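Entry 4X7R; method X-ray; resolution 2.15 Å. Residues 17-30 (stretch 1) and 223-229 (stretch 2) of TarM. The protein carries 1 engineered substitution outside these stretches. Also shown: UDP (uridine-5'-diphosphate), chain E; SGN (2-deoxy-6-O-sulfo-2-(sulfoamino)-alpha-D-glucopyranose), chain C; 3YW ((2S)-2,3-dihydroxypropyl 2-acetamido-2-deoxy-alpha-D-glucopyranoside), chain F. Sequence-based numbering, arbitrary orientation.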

ATOM      1  N   GLY A  17      -3.555   0.863   5.402  1.00 38.08           N
ATOM      2  CA  GLY A  17      -3.006   0.445   6.685  1.00 36.86           C
ATOM      3  C   GLY A  17      -1.683  -0.259   6.713  1.00 40.63           C
ATOM      4  O   GLY A  17      -0.952  -0.091   7.682  1.00 41.95           O
ATOM      5  N   MET A  18      -1.374  -1.088   5.717  1.00 37.30           N
ATOM      6  CA  MET A  18      -0.116  -1.833   5.756  1.00 36.86           C
ATOM      7  C   MET A  18       1.086  -0.930   5.752  1.00 38.33           C
ATOM      8  O   MET A  18       1.965  -1.122   6.589  1.00 37.39           O
ATOM      9  CB  MET A  18      -0.022  -2.923   4.660  1.00 39.23           C
ATOM     10  CG  MET A  18       1.397  -3.540   4.503  1.00 42.79           C
ATOM     11  SD  MET A  18       1.485  -4.965   3.400  1.00 47.89           S
ATOM     12  CE  MET A  18       1.142  -4.173   1.804  1.00 45.96           C
ATOM     13  N   THR A  19       1.137   0.066   4.836  1.00 36.25           N
ATOM     14  CA  THR A  19       2.296   0.969   4.803  1.00 36.24           C
ATOM     15  C   THR A  19       2.238   1.946   5.939  1.00 37.55           C
ATOM     16  O   THR A  19       3.274   2.269   6.503  1.00 38.29           O
ATOM     17  CB  THR A  19       2.567   1.581   3.420  1.00 44.47           C
ATOM     18  OG1 THR A  19       1.401   2.270   2.991  1.00 48.54           O
ATOM     19  CG2 THR A  19       2.970   0.536   2.384  1.00 41.24           C
ATOM     20  N   SER A  20       1.034   2.372   6.305  1.00 35.18           N
ATOM     21  CA  SER A  20       0.799   3.235   7.463  1.00 38.04           C
ATOM     22  C   SER A  20       1.428   2.554   8.723  1.00 40.78           C
ATOM     23  O   SER A  20       2.188   3.183   9.428  1.00 39.33           O
ATOM     24  CB  SER A  20      -0.706   3.438   7.658  1.00 45.23           C
ATOM     25  OG  SER A  20      -1.034   4.293   8.736  1.00 60.06           O
ATOM     26  N   SER A  21       1.187   1.243   8.942  1.00 37.61           N
ATOM     27  CA  SER A  21       1.774   0.544  10.096  1.00 35.47           C
ATOM     28  C   SER A  21       3.288   0.407   9.987  1.00 37.61           C
ATOM     29  O   SER A  21       3.966   0.443  11.003  1.00 37.15           O
ATOM     30  CB  SER A  21       1.113  -0.809  10.308  1.00 38.04           C
ATOM     31  OG  SER A  21       1.594  -1.805   9.422  1.00 47.06           O
ATOM     32  N   MET A  22       3.830   0.246   8.754  1.00 32.56           N
ATOM     33  CA  MET A  22       5.270   0.156   8.553  1.00 31.52           C
ATOM     34  C   MET A  22       5.938   1.481   8.919  1.00 36.24           C
ATOM     35  O   MET A  22       6.969   1.474   9.583  1.00 35.87           O
ATOM     36  CB  MET A  22       5.596  -0.211   7.094  1.00 33.46           C
ATOM     37  CG  MET A  22       5.129  -1.588   6.702  1.00 35.08           C
ATOM     38  SD  MET A  22       5.532  -1.958   4.971  1.00 37.93           S
ATOM     39  CE  MET A  22       7.311  -2.225   5.125  1.00 32.92           C
ATOM     40  N   PHE A  23       5.338   2.615   8.500  1.00 34.35           N
ATOM     41  CA  PHE A  23       5.840   3.967   8.789  1.00 34.84           C
ATOM     42  C   PHE A  23       5.865   4.260  10.300  1.00 40.43           C
ATOM     43  O   PHE A  23       6.823   4.868  10.809  1.00 40.54           O
ATOM     44  CB  PHE A  23       4.970   5.027   8.080  1.00 37.06           C
ATOM     45  CG  PHE A  23       5.031   5.092   6.568  1.00 37.81           C
ATOM     46  CD1 PHE A  23       6.218   4.827   5.888  1.00 40.59           C
ATOM     47  CD2 PHE A  23       3.912   5.464   5.824  1.00 39.84           C
ATOM     48  CE1 PHE A  23       6.276   4.899   4.493  1.00 40.38           C
ATOM     49  CE2 PHE A  23       3.974   5.541   4.429  1.00 42.78           C
ATOM     50  CZ  PHE A  23       5.158   5.262   3.775  1.00 40.30           C
ATOM     51  N   ASN A  24       4.787   3.859  11.010  1.00 36.48           N
ATOM     52  CA  ASN A  24       4.697   4.075  12.443  1.00 36.20           C
ATOM     53  C   ASN A  24       5.641   3.125  13.175  1.00 39.13           C
ATOM     54  O   ASN A  24       6.275   3.548  14.138  1.00 39.07           O
ATOM     55  CB  ASN A  24       3.252   3.943  12.961  1.00 40.48           C
ATOM     56  CG  ASN A  24       3.118   4.490  14.360  1.00 57.68           C
ATOM     57  OD1 ASN A  24       3.621   5.567  14.659  1.00 57.45           O
ATOM     58  ND2 ASN A  24       2.448   3.768  15.249  1.00 51.14           N
ATOM     59  N   ARG A  25       5.773   1.870  12.694  1.00 35.11           N
ATOM     60  CA  ARG A  25       6.707   0.892  13.271  1.00 34.20           C
ATOM     61  C   ARG A  25       8.135   1.394  13.132  1.00 38.35           C
ATOM     62  O   ARG A  25       8.935   1.216  14.039  1.00 38.40           O
ATOM     63  CB  ARG A  25       6.573  -0.478  12.579  1.00 30.62           C
ATOM     64  CG  ARG A  25       7.170  -1.615  13.433  1.00 34.29           C
ATOM     65  CD  ARG A  25       7.324  -2.934  12.715  1.00 34.80           C
ATOM     66  NE  ARG A  25       6.061  -3.391  12.129  1.00 37.76           N
ATOM     67  CZ  ARG A  25       5.957  -3.919  10.917  1.00 45.92           C
ATOM     68  NH1 ARG A  25       7.029  -4.046  10.150  1.00 29.67           N
ATOM     69  NH2 ARG A  25       4.776  -4.302  10.452  1.00 32.12           N
ATOM     70  N   SER A  26       8.466   2.005  11.973  1.00 36.03           N
ATOM     71  CA  SER A  26       9.815   2.537  11.743  1.00 35.71           C
ATOM     72  C   SER A  26      10.099   3.635  12.745  1.00 39.76           C
ATOM     73  O   SER A  26      11.164   3.639  13.380  1.00 39.99           O
ATOM     74  CB  SER A  26       9.948   3.068  10.321  1.00 35.67           C
ATOM     75  OG  SER A  26      11.241   3.618  10.203  1.00 39.20           O
ATOM     76  N   LYS A  27       9.137   4.551  12.932  1.00 38.07           N
ATOM     77  CA  LYS A  27       9.278   5.646  13.912  1.00 38.39           C
ATOM     78  C   LYS A  27       9.543   5.084  15.324  1.00 44.58           C
ATOM     79  O   LYS A  27      10.440   5.559  16.008  1.00 46.19           O
ATOM     80  CB  LYS A  27       8.029   6.547  13.921  1.00 39.34           C
ATOM     81  CG  LYS A  27       8.144   7.677  14.950  1.00 47.04           C
ATOM     82  CD  LYS A  27       6.829   8.209  15.412  1.00 63.56           C
ATOM     83  CE  LYS A  27       6.520   7.794  16.827  1.00 86.77           C
ATOM     84  NZ  LYS A  27       5.088   7.394  16.971  1.00 96.63           N
ATOM     85  N   GLU A  28       8.800   4.040  15.725  1.00 41.97           N
ATOM     86  CA  GLU A  28       8.962   3.427  17.057  1.00 41.38           C
ATOM     87  C   GLU A  28      10.312   2.737  17.243  1.00 43.21           C
ATOM     88  O   GLU A  28      10.922   2.919  18.287  1.00 41.43           O
ATOM     89  CB  GLU A  28       7.775   2.516  17.407  1.00 40.36           C
ATOM     90  CG  GLU A  28       6.471   3.282  17.600  1.00 47.02           C
ATOM     91  CD  GLU A  28       6.435   4.365  18.671  1.00 60.42           C
ATOM     92  OE1 GLU A  28       7.337   4.400  19.540  1.00 53.83           O
ATOM     93  OE2 GLU A  28       5.485   5.180  18.644  1.00 43.03           O
ATOM     94  N   PHE A  29      10.798   1.978  16.216  1.00 38.36           N
ATOM     95  CA  PHE A  29      12.111   1.338  16.322  1.00 38.86           C
ATOM     96  C   PHE A  29      13.263   2.372  16.385  1.00 43.60           C
ATOM     97  O   PHE A  29      14.180   2.219  17.196  1.00 43.75           O
ATOM     98  CB  PHE A  29      12.320   0.266  15.233  1.00 40.15           C
ATOM     99  CG  PHE A  29      11.491  -0.999  15.392  1.00 40.80           C
ATOM    100  CD1 PHE A  29      11.332  -1.599  16.644  1.00 43.26           C
ATOM    101  CD2 PHE A  29      10.972  -1.656  14.274  1.00 40.00           C
ATOM    102  CE1 PHE A  29      10.603  -2.789  16.781  1.00 42.81           C
ATOM    103  CE2 PHE A  29      10.312  -2.878  14.407  1.00 41.67           C
ATOM    104  CZ  PHE A  29      10.086  -3.412  15.661  1.00 40.91           C
ATOM    105  N   TYR A  30      13.181   3.447  15.579  1.00 40.26           N
ATOM    106  CA  TYR A  30      14.168   4.524  15.595  1.00 41.09           C
ATOM    107  C   TYR A  30      14.207   5.209  16.964  1.00 44.84           C
ATOM    108  O   TYR A  30      15.292   5.511  17.457  1.00 44.61           O
ATOM    109  CB  TYR A  30      13.886   5.546  14.479  1.00 42.70           C
ATOM    110  CG  TYR A  30      14.675   5.288  13.213  1.00 44.57           C
ATOM    111  CD1 TYR A  30      16.035   5.583  13.144  1.00 48.15           C
ATOM    112  CD2 TYR A  30      14.062   4.766  12.080  1.00 44.13           C
ATOM    113  CE1 TYR A  30      16.767   5.352  11.976  1.00 49.64           C
ATOM    114  CE2 TYR A  30      14.784   4.530  10.905  1.00 44.59           C
ATOM    115  CZ  TYR A  30      16.134   4.832  10.857  1.00 50.08           C
ATOM    116  OH  TYR A  30      16.856   4.575   9.720  1.00 43.89           O
ATOM    117  N   MET A 223      15.182  -8.980   9.209  1.00 35.62           N
ATOM    118  CA  MET A 223      14.304  -8.802   8.059  1.00 33.73           C
ATOM    119  C   MET A 223      12.880  -9.032   8.521  1.00 36.99           C
ATOM    120  O   MET A 223      12.581 -10.029   9.195  1.00 34.02           O
ATOM    121  CB  MET A 223      14.647  -9.789   6.938  1.00 35.92           C
ATOM    122  CG  MET A 223      15.942  -9.429   6.218  1.00 39.77           C
ATOM    123  SD  MET A 223      16.426 -10.656   4.970  1.00 43.27           S
ATOM    124  CE  MET A 223      17.299 -11.799   5.988  1.00 40.47           C
ATOM    125  N   ILE A 224      11.997  -8.101   8.169  1.00 33.31           N
ATOM    126  CA  ILE A 224      10.577  -8.230   8.481  1.00 30.33           C
ATOM    127  C   ILE A 224       9.860  -8.129   7.165  1.00 35.05           C
ATOM    128  O   ILE A 224       9.955  -7.102   6.496  1.00 34.29           O
ATOM    129  CB  ILE A 224      10.030  -7.191   9.514  1.00 31.64           C
ATOM    130  CG1 ILE A 224      10.728  -7.328  10.876  1.00 32.68           C
ATOM    131  CG2 ILE A 224       8.483  -7.334   9.658  1.00 29.68           C
ATOM    132  CD1 ILE A 224      10.425  -6.188  11.855  1.00 35.90           C
ATOM    133  N   CYS A 225       9.147  -9.163   6.789  1.00 34.73           N
ATOM    134  CA  CYS A 225       8.427  -9.096   5.544  1.00 36.30           C
ATOM    135  C   CYS A 225       6.975  -8.779   5.828  1.00 37.17           C
ATOM    136  O   CYS A 225       6.291  -9.556   6.495  1.00 34.44           O
ATOM    137  CB  CYS A 225       8.584 -10.372   4.726  1.00 38.40           C
ATOM    138  SG  CYS A 225       7.641 -10.343   3.182  1.00 43.25           S
ATOM    139  N   ASP A 226       6.526  -7.616   5.336  1.00 32.86           N
ATOM    140  CA  ASP A 226       5.167  -7.094   5.485  1.00 31.59           C
ATOM    141  C   ASP A 226       4.288  -7.408   4.288  1.00 38.35           C
ATOM    142  O   ASP A 226       3.127  -7.795   4.454  1.00 38.11           O
ATOM    143  CB  ASP A 226       5.219  -5.586   5.757  1.00 33.42           C
ATOM    144  CG  ASP A 226       5.616  -5.255   7.177  1.00 39.11           C
ATOM    145  OD1 ASP A 226       4.808  -5.532   8.092  1.00 36.84           O
ATOM    146  OD2 ASP A 226       6.750  -4.740   7.379  1.00 36.60           O
ATOM    147  N   GLY A 227       4.817  -7.219   3.085  1.00 36.94           N
ATOM    148  CA  GLY A 227       4.065  -7.534   1.871  1.00 37.00           C
ATOM    149  C   GLY A 227       4.011  -9.035   1.696  1.00 38.04           C
ATOM    150  O   GLY A 227       5.063  -9.668   1.594  1.00 36.12           O
ATOM    151  N   PRO A 228       2.825  -9.667   1.759  1.00 35.52           N
ATOM    152  CA  PRO A 228       2.781 -11.150   1.683  1.00 34.32           C
ATOM    153  C   PRO A 228       3.352 -11.764   0.409  1.00 38.70           C
ATOM    154  O   PRO A 228       4.018 -12.808   0.463  1.00 38.76           O
ATOM    155  CB  PRO A 228       1.293 -11.477   1.881  1.00 36.49           C
ATOM    156  CG  PRO A 228       0.555 -10.211   1.504  1.00 40.51           C
ATOM    157  CD  PRO A 228       1.471  -9.087   1.923  1.00 36.92           C
ATOM    158  N   GLY A 229       3.095 -11.122  -0.734  1.00 35.20           N
ATOM    159  CA  GLY A 229       3.608 -11.608  -2.007  1.00 35.10           C
ATOM    160  C   GLY A 229       5.124 -11.491  -2.090  1.00 39.99           C
ATOM    161  O   GLY A 229       5.751 -12.164  -2.917  1.00 40.25           O
TER
HETATM  162  N1  UDP E 501      -6.057   6.339   5.233  1.00 50.66           N
HETATM  163  C2  UDP E 501      -5.748   7.681   5.104  1.00 49.51           C
HETATM  164  N3  UDP E 501      -6.575   8.392   4.266  1.00 50.42           N
HETATM  165  C4  UDP E 501      -7.640   7.906   3.540  1.00 52.45           C
HETATM  166  C5  UDP E 501      -7.873   6.492   3.682  1.00 49.12           C
HETATM  167  C6  UDP E 501      -7.093   5.767   4.507  1.00 48.91           C
HETATM  168  O2  UDP E 501      -4.811   8.209   5.688  1.00 48.76           O
HETATM  169  O4  UDP E 501      -8.322   8.693   2.856  1.00 54.49           O
HETATM  170  C1' UDP E 501      -5.314   5.583   6.273  1.00 50.35           C
HETATM  171  C2' UDP E 501      -6.003   5.556   7.635  1.00 51.43           C
HETATM  172  O2' UDP E 501      -5.674   6.708   8.394  1.00 57.27           O
HETATM  173  C3' UDP E 501      -5.412   4.285   8.247  1.00 50.74           C
HETATM  174  C4' UDP E 501      -5.217   3.379   7.035  1.00 52.40           C
HETATM  175  O4' UDP E 501      -5.197   4.236   5.869  1.00 52.57           O
HETATM  176  O3' UDP E 501      -4.214   4.446   9.008  1.00 48.31           O
HETATM  177  C5' UDP E 501      -6.264   2.307   6.873  1.00 54.21           C
HETATM  178  O5' UDP E 501      -5.990   1.306   7.878  1.00 55.71           O
HETATM  179  PA  UDP E 501      -6.899   0.020   8.187  1.00 51.80           P
HETATM  180  O1A UDP E 501      -6.131  -0.912   9.042  1.00 45.51           O
HETATM  181  O2A UDP E 501      -8.183   0.488   8.891  1.00 50.78           O
HETATM  182  O3A UDP E 501      -7.264  -0.658   6.827  1.00 50.17           O
HETATM  183  PB  UDP E 501      -6.384  -1.147   5.578  1.00 53.58           P
HETATM  184  O1B UDP E 501      -5.071  -1.702   6.067  1.00 52.11           O
HETATM  185  O2B UDP E 501      -6.120   0.021   4.622  1.00 48.81           O
HETATM  186  O3B UDP E 501      -7.130  -2.255   4.860  1.00 57.57           O
HETATM  187  C1  SGN C   5      -2.595  -4.728  -1.905  0.82 53.31           C
HETATM  188  C2  SGN C   5      -4.028  -4.142  -2.056  0.82 54.82           C
HETATM  189  C3  SGN C   5      -4.003  -2.606  -2.318  0.82 52.88           C
HETATM  190  C4  SGN C   5      -3.066  -1.864  -1.342  0.82 50.01           C
HETATM  191  C5  SGN C   5      -1.692  -2.569  -1.233  0.82 49.26           C
HETATM  192  C6  SGN C   5      -0.790  -1.885  -0.208  0.82 49.41           C
HETATM  193  N2  SGN C   5      -4.753  -4.848  -3.124  0.82 60.07           N
HETATM  194  O3  SGN C   5      -5.328  -2.052  -2.181  0.82 53.42           O
HETATM  195  O4  SGN C   5      -2.880  -0.497  -1.760  0.82 48.50           O
HETATM  196  O5  SGN C   5      -1.846  -3.992  -0.888  0.82 49.67           O
HETATM  197  O6  SGN C   5      -1.456  -1.903   1.053  0.82 47.77           O
HETATM  198  S1  SGN C   5      -5.913  -5.959  -2.475  0.82 64.85           S
HETATM  199  O1S SGN C   5      -7.002  -5.182  -1.730  0.82 64.03           O
HETATM  200  O2S SGN C   5      -5.236  -6.951  -1.510  0.82 64.79           O
HETATM  201  O3S SGN C   5      -6.513  -6.725  -3.663  0.82 66.84           O
HETATM  202  S2  SGN C   5      -1.760  -0.606   1.791  0.82 44.52           S
HETATM  203  O4S SGN C   5      -2.694  -0.974   2.954  0.82 50.75           O
HETATM  204  O5S SGN C   5      -2.439   0.432   0.902  0.82 41.76           O
HETATM  205  O6S SGN C   5      -0.419  -0.071   2.290  0.82 45.14           O
HETATM  206  O3A 3YW F 503      -3.249  -6.676   1.710  0.75 57.69           O
HETATM  207  C4A 3YW F 503      -3.031  -4.191   4.506  0.75 53.29           C
HETATM  208  C5A 3YW F 503      -3.636  -4.997   3.383  0.75 54.48           C
HETATM  209  O5  3YW F 503      -2.963  -4.101   7.580  0.75 49.54           O
HETATM  210  C6A 3YW F 503      -2.666  -6.003   2.815  0.75 55.48           C
HETATM  211  C5  3YW F 503      -3.383  -3.167   8.583  0.75 42.66           C
HETATM  212  C6  3YW F 503      -2.143  -2.781   9.355  0.75 38.95           C
HETATM  213  C4  3YW F 503      -4.481  -3.815   9.423  0.75 41.85           C
HETATM  214  O6  3YW F 503      -1.516  -3.907   9.951  0.75 36.01           O
HETATM  215  C3  3YW F 503      -5.701  -4.026   8.532  0.75 44.50           C
HETATM  216  O4  3YW F 503      -4.841  -2.961  10.504  0.75 37.23           O
HETATM  217  O3  3YW F 503      -6.768  -4.656   9.241  0.75 39.03           O
HETATM  218  O7  3YW F 503      -7.116  -6.789   6.414  0.75 55.73           O
HETATM  219  C7  3YW F 503      -7.246  -5.654   5.967  0.75 54.03           C
HETATM  220  C8  3YW F 503      -8.369  -5.288   5.043  0.75 53.39           C
HETATM  221  N2  3YW F 503      -6.403  -4.669   6.279  0.75 51.74           N
HETATM  222  C2  3YW F 503      -5.346  -4.809   7.268  0.75 48.39           C
HETATM  223  C1  3YW F 503      -3.971  -4.492   6.652  0.75 51.40           C
HETATM  224  O1  3YW F 503      -3.983  -3.741   5.472  0.75 51.03           O
HETATM  225  O2  3YW F 503      -4.066  -4.106   2.355  0.75 55.13           O

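Residues 17-30 form a continuous helix. Its backbone hydrogen bonds follow the i to i+4 pattern, from Ser-21 N to Gly-17 O (2.8 Å) through to Tyr-30 N to Ser-26 O (3.0 Å). Residues 223-225 are the end portion of a strand, and the chain leaves it at Asp-226. The two stretches lie at least 195 residues apart in sequence where they touch. Their backbones stay well separated: the nearest CA atoms, those of Met-18 and Asp-226, are 7.5 Å apart. Side chains therefore make most of the contact, which buries 296 Å² in total. On the helix, Met-18, Met-22, Arg-25 and Phe-29 supply it, at the three- and four-residue spacing that places side chains along one flank. On the strand, Ile-224 points toward the helix and Cys-225 points away, as expected for alternating strand residues.

The charged pairing is the salt bridge between Arg-25 and Asp-226. It is bidentate. Arg-25 NH2 donates to Asp-226 OD1 at 2.7 Å, and Arg-25 NH1 donates to Asp-226 OD2 at 2.9 Å. The N-H...O angles are 170° and 165°, so both bonds are nearly straight. OD1 lies at the guanidinium edge, near its plane, where the N-H groups point. Both residues are buried, and the salt bridge pairs their opposite charges there. Asp-226 OD1 is also hydrogen-bonded elsewhere in the structure.

The apolar contacts flank this bridge. Phe-29 CE2 lies 4.2 Å from Ile-224 CD1, a van der Waals contact between an aromatic ring and an aliphatic tip. Toward the start of the helix, Met-18 extends with chi1 and chi2 both t. Its SD reaches Pro-228 CD at 4.4 Å, a looser apolar contact.

Other packing contacts involve backbone or charged groups. Met-18 SD is 3.4 Å from the backbone O of Asp-226 and 3.9 Å from Gly-227 CA. Met-22 has its CA-to-CB bond sideways, but its end comes nearer, and CE sits 3.4 Å from Asp-226 OD2. Ile-224 also meets the arginine: its CG2 is 3.6 Å from Arg-25 NH1, oblique to the guanidinium. These are packing contacts.

Within the helix, Ser-21 OG donates to Met-18 O at 2.9 Å, tying its side chain back to the preceding turn. The helix start also faces the ligands. Gly-17 N donates to UDP O2B at 2.8 Å, and Met-18 N donates to SGN O4S at 3.1 Å. Met-18 thus meets ligands as well as the second stretch: its CB lies 3.3 Å from 3YW C4A, while its SD packs against residues 226-228.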